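PDB 4UAP: glycosyl hydrolase, family 31/fibronectin type III domain protein from Clostridium perfringens, which binds N-acetylgalactosamine through a calcium-containing beta-sandwich carbohydrate-binding module of family 32, probably directing the glycoside hydrolase to galacto-configured glycans. Local coordinates for residues A[50-55]-A[136-140]. Sequence-based numbering, arbitrary orientation.
Sequences KGTLPF and DKNTL
In this beta-sandwich carbohydrate-binding module, a type I beta turn from Asp136 to Thr139, beside the N-acetylgalactosamine site, docks onto the extended run 50-55, where Asn138 and Lys137 grip the backbone of Gly51 and Leu53. The Asn138 amide suits its place because its two ends do different work. Asn138 ND2 donates to Gly51 O at 2.9 Å, nearly straight at 165° and almost within its own amide plane, while OD1 faces the Lys50 chain and shares a bridging water with NZ. Asn138 CG lies anti to its carbonyl carbon (chi1 -59°), which turns the amide toward Gly51 O, the donor tilted 29° from the carbonyl plane. Lys50, extended beyond CG, brings its aliphatic CD to 3.9 Å from Asn138 OD1. A second water accepts from Gly51 N and lies within hydrogen-bonding distance of Asn138 O, so that backbone atoms too are linked through solvent.

One residue earlier in the turn, Lys137 O accepts from Leu53 N at 2.8 Å and also meets Thr52 CA in a CH...O contact. The turn itself is stiffened by Asp136, whose short side chain lets OD1 turn back to the turn's own donors: Asp136 OD1 takes Asn138 N at 2.8 Å, making an Asx turn, and also the hydroxyl of Thr139, which arrives from above the carboxylate plane.

Next to these polar links, branched Leu53 supplies two methyls: Leu53 CD1 reaches Thr139 O at 3.7 Å, and CD2 packs 4.0 Å from Leu140 CD2, the two side chains crossing at about a right angle. Leu140 continues inward onto Ala130 of strand 125-133 and Met37 of strand 37-38. Past the cis peptide before Pro54, segment 50-55 enters strand 55-61, where Phe55 forms backbone hydrogen bonds with Ala130, while the turn leads into strand 141-149; the contact thus ties together the entrances to strands of the two sheets.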
loop_
_atom_site.group_PDB
_atom_site.type_symbol
_atom_site.label_atom_id
_atom_site.label_comp_id
_atom_site.label_asym_id
_atom_site.label_seq_id
_atom_site.Cartn_x
_atom_site.Cartn_y
_atom_site.Cartn_z
ATOM N N LYS A 50 -8.612 10.673 13.794
ATOM C CA LYS A 50 -7.454 9.854 13.428
ATOM C C LYS A 50 -7.800 8.788 12.387
ATOM O O LYS A 50 -8.968 8.434 12.205
ATOM C CB LYS A 50 -6.872 9.160 14.658
ATOM C CG LYS A 50 -6.447 10.076 15.798
ATOM C CD LYS A 50 -6.061 9.243 17.023
ATOM C CE LYS A 50 -5.292 10.070 18.036
ATOM N NZ LYS A 50 -4.644 9.214 19.063
ATOM N N GLY A 51 -6.777 8.279 11.707
ATOM C CA GLY A 51 -6.946 7.108 10.865
ATOM C C GLY A 51 -6.575 5.903 11.693
ATOM O O GLY A 51 -5.797 6.028 12.647
ATOM N N THR A 52 -7.104 4.732 11.350
ATOM C CA THR A 52 -6.775 3.528 12.101
ATOM C C THR A 52 -6.468 2.344 11.195
ATOM O O THR A 52 -7.068 2.180 10.128
ATOM C CB THR A 52 -7.915 3.119 13.061
ATOM O OG1 THR A 52 -9.055 2.709 12.301
ATOM C CG2 THR A 52 -8.294 4.280 13.983
ATOM N N LEU A 53 -5.512 1.532 11.619
ATOM C CA LEU A 53 -5.252 0.259 10.967
ATOM C C LEU A 53 -6.222 -0.746 11.581
ATOM O O LEU A 53 -6.626 -0.579 12.723
ATOM C CB LEU A 53 -3.803 -0.168 11.162
ATOM C CG LEU A 53 -2.786 0.850 10.642
ATOM C CD1 LEU A 53 -1.365 0.339 10.842
ATOM C CD2 LEU A 53 -3.063 1.133 9.165
ATOM N N PRO A 54 -6.602 -1.790 10.832
ATOM C CA PRO A 54 -6.131 -2.107 9.477
ATOM C C PRO A 54 -6.672 -1.143 8.424
ATOM O O PRO A 54 -7.807 -0.674 8.524
ATOM C CB PRO A 54 -6.672 -3.524 9.245
ATOM C CG PRO A 54 -7.931 -3.569 10.079
ATOM C CD PRO A 54 -7.585 -2.777 11.322
ATOM N N PHE A 55 -5.861 -0.852 7.416
ATOM C CA PHE A 55 -6.301 0.025 6.336
ATOM C C PHE A 55 -6.279 -0.725 5.005
ATOM O O PHE A 55 -5.246 -1.231 4.573
ATOM C CB PHE A 55 -5.430 1.288 6.253
ATOM C CG PHE A 55 -5.880 2.243 5.191
ATOM C CD1 PHE A 55 -7.051 2.971 5.358
ATOM C CD2 PHE A 55 -5.148 2.403 4.021
ATOM C CE1 PHE A 55 -7.489 3.843 4.382
ATOM C CE2 PHE A 55 -5.584 3.270 3.029
ATOM C CZ PHE A 55 -6.759 3.994 3.210
ATOM N N ASP A 136 2.363 2.788 15.657
ATOM C CA ASP A 136 1.108 2.478 16.335
ATOM C C ASP A 136 -0.010 2.352 15.312
ATOM O O ASP A 136 0.195 2.614 14.128
ATOM C CB ASP A 136 0.752 3.546 17.378
ATOM C CG ASP A 136 0.657 4.958 16.785
ATOM O OD1 ASP A 136 -0.053 5.164 15.771
ATOM O OD2 ASP A 136 1.298 5.877 17.345
ATOM N N LYS A 137 -1.198 1.979 15.777
ATOM C CA LYS A 137 -2.300 1.680 14.869
ATOM C C LYS A 137 -2.912 2.934 14.242
ATOM O O LYS A 137 -3.820 2.830 13.422
ATOM C CB LYS A 137 -3.384 0.879 15.598
ATOM C CG LYS A 137 -4.214 1.715 16.574
ATOM C CD LYS A 137 -5.468 0.951 17.030
ATOM C CE LYS A 137 -6.451 1.864 17.759
ATOM N NZ LYS A 137 -5.863 2.476 18.990
ATOM N N ASN A 138 -2.434 4.115 14.623
ATOM C CA ASN A 138 -2.932 5.343 13.999
ATOM C C ASN A 138 -1.922 5.959 13.037
ATOM O O ASN A 138 -2.063 7.120 12.647
ATOM C CB ASN A 138 -3.316 6.384 15.057
ATOM C CG ASN A 138 -4.388 5.887 16.007
ATOM O OD1 ASN A 138 -4.188 5.875 17.212
ATOM N ND2 ASN A 138 -5.536 5.478 15.465
ATOM N N THR A 139 -0.922 5.180 12.637
ATOM C CA THR A 139 0.159 5.705 11.817
ATOM C C THR A 139 0.509 4.748 10.676
ATOM O O THR A 139 0.584 3.535 10.871
ATOM C CB THR A 139 1.424 5.973 12.685
ATOM O OG1 THR A 139 1.071 6.803 13.804
ATOM C CG2 THR A 139 2.518 6.656 11.875
ATOM N N LEU A 140 0.729 5.298 9.487
ATOM C CA LEU A 140 1.093 4.497 8.320
ATOM C C LEU A 140 1.597 5.402 7.213
ATOM O O LEU A 140 0.967 6.417 6.913
ATOM C CB LEU A 140 -0.113 3.691 7.808
ATOM C CG LEU A 140 0.172 2.841 6.565
ATOM C CD1 LEU A 140 1.101 1.674 6.919
ATOM C CD2 LEU A 140 -1.114 2.353 5.932
HETATM O O HOH W 1 -2.165 7.912 18.231
HETATM O O HOH W 2 -4.220 8.991 12.298
#